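Local atomic coordinates of 2-hydroxyethylphosphonate dioxygenase (Streptomyces viridochromogenes, PDB entry 4YAR), a protein that uses non-haem iron and dioxygen to convert 2-hydroxyethylphosphonate to hydroxymethylphosphonate and formate in the biosynthesis of the antibiotic phosphinothricin tripeptide. Residues W213-G216 / A217-A221; G232-L235 / D236-A240. The protein carries 1 engineered substitution. All blocks are in the same frame, centred on the assembly; numbering follows the deposited sequence.

Interaction 1 (W213-G216 / A217-A221)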
loop_
_atom_site.group_PDB
_atom_site.type_symbol
_atom_site.label_atom_id
_atom_site.label_comp_id
_atom_site.label_asym_id
_atom_site.label_seq_id
_atom_site.Cartn_x
_atom_site.Cartn_y
_atom_site.Cartn_z
ATOM N N TRP A 213 -6.847 -15.482 -17.223
ATOM C CA TRP A 213 -6.361 -15.865 -18.522
ATOM C C TRP A 213 -6.305 -17.365 -18.752
ATOM O O TRP A 213 -6.162 -18.193 -17.820
ATOM C CB TRP A 213 -4.966 -15.310 -18.764
ATOM C CG TRP A 213 -4.902 -13.852 -18.672
ATOM C CD1 TRP A 213 -5.929 -12.950 -18.721
ATOM C CD2 TRP A 213 -3.713 -13.082 -18.630
ATOM N NE1 TRP A 213 -5.435 -11.665 -18.651
ATOM C CE2 TRP A 213 -4.083 -11.725 -18.541
ATOM C CE3 TRP A 213 -2.372 -13.412 -18.537
ATOM C CZ2 TRP A 213 -3.140 -10.695 -18.471
ATOM C CZ3 TRP A 213 -1.474 -12.429 -18.407
ATOM C CH2 TRP A 213 -1.864 -11.061 -18.371
ATOM N N SER A 214 -6.381 -17.756 -20.013
ATOM C CA SER A 214 -6.114 -19.159 -20.339
ATOM C C SER A 214 -4.716 -19.601 -19.888
ATOM O O SER A 214 -3.745 -18.805 -19.842
ATOM C CB SER A 214 -6.282 -19.427 -21.810
ATOM O OG SER A 214 -5.291 -18.805 -22.587
ATOM N N THR A 215 -4.561 -20.909 -19.654
ATOM C CA THR A 215 -3.215 -21.356 -19.277
ATOM C C THR A 215 -2.165 -21.058 -20.320
ATOM O O THR A 215 -1.048 -20.700 -19.993
ATOM C CB THR A 215 -3.207 -22.835 -18.805
ATOM O OG1 THR A 215 -4.100 -23.019 -17.708
ATOM C CG2 THR A 215 -1.915 -23.168 -18.285
ATOM N N GLY A 216 -2.471 -21.252 -21.623
ATOM C CA GLY A 216 -1.509 -20.859 -22.669
ATOM C C GLY A 216 -1.007 -19.437 -22.617
ATOM O O GLY A 216 0.212 -19.138 -22.765
ATOM N N ALA A 217 -1.925 -18.511 -22.437
ATOM C CA ALA A 217 -1.565 -17.115 -22.372
ATOM C C ALA A 217 -0.771 -16.839 -21.077
ATOM O O ALA A 217 0.208 -16.122 -21.082
ATOM C CB ALA A 217 -2.791 -16.254 -22.455
ATOM N N PHE A 218 -1.154 -17.474 -20.000
ATOM C CA PHE A 218 -0.404 -17.348 -18.712
ATOM C C PHE A 218 1.060 -17.776 -18.845
ATOM O O PHE A 218 1.969 -17.030 -18.489
ATOM C CB PHE A 218 -1.117 -18.100 -17.627
ATOM C CG PHE A 218 -0.561 -17.848 -16.247
ATOM C CD1 PHE A 218 -0.866 -16.678 -15.594
ATOM C CD2 PHE A 218 0.250 -18.779 -15.639
ATOM C CE1 PHE A 218 -0.389 -16.416 -14.303
ATOM C CE2 PHE A 218 0.759 -18.525 -14.368
ATOM C CZ PHE A 218 0.412 -17.347 -13.691
ATOM N N GLU A 219 1.298 -18.903 -19.550
ATOM C CA GLU A 219 2.647 -19.382 -19.773
ATOM C C GLU A 219 3.439 -18.476 -20.669
ATOM O O GLU A 219 4.641 -18.279 -20.463
ATOM C CB GLU A 219 2.640 -20.847 -20.291
ATOM C CG GLU A 219 2.019 -21.818 -19.296
ATOM C CD GLU A 219 2.799 -21.956 -17.997
ATOM O OE1 GLU A 219 4.042 -21.749 -18.014
ATOM O OE2 GLU A 219 2.177 -22.247 -16.972
ATOM N N GLU A 220 2.758 -17.896 -21.672
ATOM C CA GLU A 220 3.416 -16.933 -22.514
ATOM C C GLU A 220 3.794 -15.684 -21.701
ATOM O O GLU A 220 4.837 -15.072 -21.906
ATOM C CB GLU A 220 2.475 -16.527 -23.670
ATOM C CG GLU A 220 2.205 -17.620 -24.716
ATOM C CD GLU A 220 3.429 -18.020 -25.545
ATOM O OE1 GLU A 220 4.459 -17.317 -25.560
ATOM O OE2 GLU A 220 3.312 -19.074 -26.225
ATOM N N ALA A 221 2.893 -15.254 -20.845
ATOM C CA ALA A 221 3.253 -14.111 -19.982
ATOM C C ALA A 221 4.475 -14.387 -19.097
ATOM O O ALA A 221 5.366 -13.572 -18.985
ATOM C CB ALA A 221 2.054 -13.702 -19.170
#

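Interaction 2 (G232-L235 / D236-A240)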
loop_
_atom_site.group_PDB
_atom_site.type_symbol
_atom_site.label_atom_id
_atom_site.label_comp_id
_atom_site.label_asym_id
_atom_site.label_seq_id
_atom_site.Cartn_x
_atom_site.Cartn_y
_atom_site.Cartn_z
ATOM N N GLY A 232 16.084 -3.774 -22.525
ATOM C CA GLY A 232 15.906 -4.355 -23.863
ATOM C C GLY A 232 14.743 -5.265 -24.010
ATOM O O GLY A 232 14.066 -5.261 -25.058
ATOM N N SER A 233 14.508 -6.088 -22.993
ATOM C CA SER A 233 13.434 -7.115 -23.093
ATOM C C SER A 233 12.128 -6.395 -23.054
ATOM O O SER A 233 11.226 -6.730 -23.827
ATOM C CB SER A 233 13.478 -8.182 -22.000
ATOM O OG SER A 233 13.261 -7.642 -20.725
ATOM N N VAL A 234 11.996 -5.426 -22.131
ATOM C CA VAL A 234 10.810 -4.599 -22.104
ATOM C C VAL A 234 10.618 -3.799 -23.421
ATOM O O VAL A 234 9.505 -3.776 -23.997
ATOM C CB VAL A 234 10.740 -3.709 -20.835
ATOM C CG1 VAL A 234 9.445 -2.887 -20.849
ATOM C CG2 VAL A 234 10.775 -4.554 -19.566
ATOM N N LEU A 235 11.659 -3.132 -23.916
ATOM C CA LEU A 235 11.513 -2.339 -25.116
ATOM C C LEU A 235 11.031 -3.233 -26.275
ATOM O O LEU A 235 10.193 -2.852 -27.072
ATOM C CB LEU A 235 12.849 -1.676 -25.503
ATOM C CG LEU A 235 12.811 -0.941 -26.823
ATOM C CD1 LEU A 235 11.822 0.205 -26.887
ATOM C CD2 LEU A 235 14.181 -0.404 -27.284
ATOM N N ASP A 236 11.522 -4.443 -26.355
ATOM C CA ASP A 236 11.146 -5.298 -27.493
ATOM C C ASP A 236 9.665 -5.693 -27.429
ATOM O O ASP A 236 9.027 -5.860 -28.451
ATOM C CB ASP A 236 11.971 -6.580 -27.512
ATOM C CG ASP A 236 13.347 -6.383 -28.065
ATOM O OD1 ASP A 236 13.593 -5.451 -28.782
ATOM O OD2 ASP A 236 14.199 -7.214 -27.742
ATOM N N LEU A 237 9.139 -5.775 -26.238
ATOM C CA LEU A 237 7.681 -6.045 -26.104
ATOM C C LEU A 237 6.921 -4.748 -26.520
ATOM O O LEU A 237 5.877 -4.814 -27.178
ATOM C CB LEU A 237 7.359 -6.444 -24.713
ATOM C CG LEU A 237 7.911 -7.826 -24.332
ATOM C CD1 LEU A 237 7.780 -8.057 -22.817
ATOM C CD2 LEU A 237 7.196 -8.898 -25.164
ATOM N N PHE A 238 7.439 -3.575 -26.127
ATOM C CA PHE A 238 6.827 -2.321 -26.577
ATOM C C PHE A 238 6.856 -2.171 -28.113
ATOM O O PHE A 238 5.898 -1.673 -28.743
ATOM C CB PHE A 238 7.476 -1.120 -26.012
ATOM C CG PHE A 238 7.332 -0.948 -24.526
ATOM C CD1 PHE A 238 6.505 -1.744 -23.744
ATOM C CD2 PHE A 238 7.939 0.123 -23.945
ATOM C CE1 PHE A 238 6.410 -1.538 -22.388
ATOM C CE2 PHE A 238 7.840 0.354 -22.589
ATOM C CZ PHE A 238 7.003 -0.444 -21.827
ATOM N N LEU A 239 7.941 -2.599 -28.729
ATOM C CA LEU A 239 8.042 -2.428 -30.170
ATOM C C LEU A 239 7.102 -3.405 -30.902
ATOM O O LEU A 239 6.398 -2.979 -31.832
ATOM C CB LEU A 239 9.511 -2.563 -30.627
ATOM C CG LEU A 239 10.454 -1.533 -30.049
ATOM C CD1 LEU A 239 11.884 -1.761 -30.659
ATOM C CD2 LEU A 239 9.971 -0.138 -30.221
ATOM N N ALA A 240 7.118 -4.676 -30.509
ATOM C CA ALA A 240 6.150 -5.680 -31.015
ATOM C C ALA A 240 4.712 -5.253 -30.907
ATOM O O ALA A 240 3.895 -5.416 -31.844
ATOM C CB ALA A 240 6.381 -7.019 -30.350
#

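Interaction 1 (W213-G216 / A217-A221)
Ser214 and Ala217 meet at the N-terminal cap of helix 215-224, a local contact on the protein surface about 27 Å from the centre of the chain, measured between centres. Ser214 occupies the N-cap position, and its hydroxyl turns back over the first turn: Ser214 OG accepts a weak hydrogen bond from Ala217 N at 3.4 Å. The side-chain torsion makes this possible, since chi1 of 69° places OG between the backbone N and the carbonyl carbon, within weak bonding distance of that amide. The methyl of Ala217 sits beside the same hydroxyl, with Ala217 CB 3.6 Å from Ser214 OG.

The main chain of the cap residue is used as well. Ser214 O takes a nearly straight bond from Phe218 N at 2.9 Å, and the regular helical pattern follows at once with Glu219 N to Thr215 O and Glu220 N to Gly216 O, each 3.0 Å long. Just ahead of the cap, Trp213 reaches along the helix. Its six-membered ring presents an edge to the methyl of Ala221, Trp213 CZ3 lying 3.8 Å from Ala221 CB, and Phe218 CA also lies near the plane of the indole. The motif is a serine N-cap, its side chain bonded weakly to the amide of the third helical residue, with an edge-on apolar contact from the residue before the cap.

Interaction 2 (G232-L235 / D236-A240)
Val234 and Phe238, one helical turn apart, pack side by side and point the same way on helix 231-241. The valine lays a methyl over one face of the ring in a CH-pi contact: Val234 CG1 is 3.9 Å from the centroid of the Phe238 ring, displaced toward its rim, and comes within 3.6 Å of Phe238 CZ. With CG1 anti to the backbone N (chi1 -179°), this branch is the one brought to the ring.

The tightly packed part continues with the buried pair Leu235 and Leu239, whose side chains cross at a slant. Leu235 CD1 touches Leu239 CD2 at 3.8 Å, and Leu239 CG rests against the backbone, 3.3 Å from Leu235 O. The main chain of the same turn is joined by Leu239 N to Leu235 O at 2.8 Å and Phe238 N to Val234 O at 3.0 Å.

The other side of the helix is looser and more open to solvent. Leu237 is exposed and meets chiefly backbone, and its N makes weak bonds to both Ser233 O and Val234 O. Asp236 N is bonded to Gly232 O at 3.0 Å, while Asp236 OD1 forms a salt bridge with Arg246 NE of the next helix, 246-253. Ser233 OG likewise turns back to Ser230 N.

Within the second cro/C1-type helix-turn-helix region, the apolar side is covered by neighbouring helices and the loop after helix 270-283: Leu235 packs on Leu260 and Leu264 of helix 257-265 and on Leu279 of helix 270-283, Leu239 reaches Ala249 of helix 246-253 and Leu283, and the rings of Phe238 and Phe285 meet with their planes at about 50°.

Interaction 1 and interaction 2 lie on consecutive helices, 215-224 and 231-241, on the same side of the chain's centre. Their centres are 19 Å apart and they do not touch, the nearest atoms being about 7 Å from each other. Residues 213-221 form a surface contact without a buried residue, where polar capping is supplemented by an aromatic edge. Residues 232-240 span nearly all of their helix and are partly buried: apolar side chains face the helical bundle, while Asp236 pairs with Arg246. Both keep the repeating backbone bonds of a helix, but the N-cap bond lies within interaction 1, whereas Ser233 of interaction 2 bonds outside it, to Ser230.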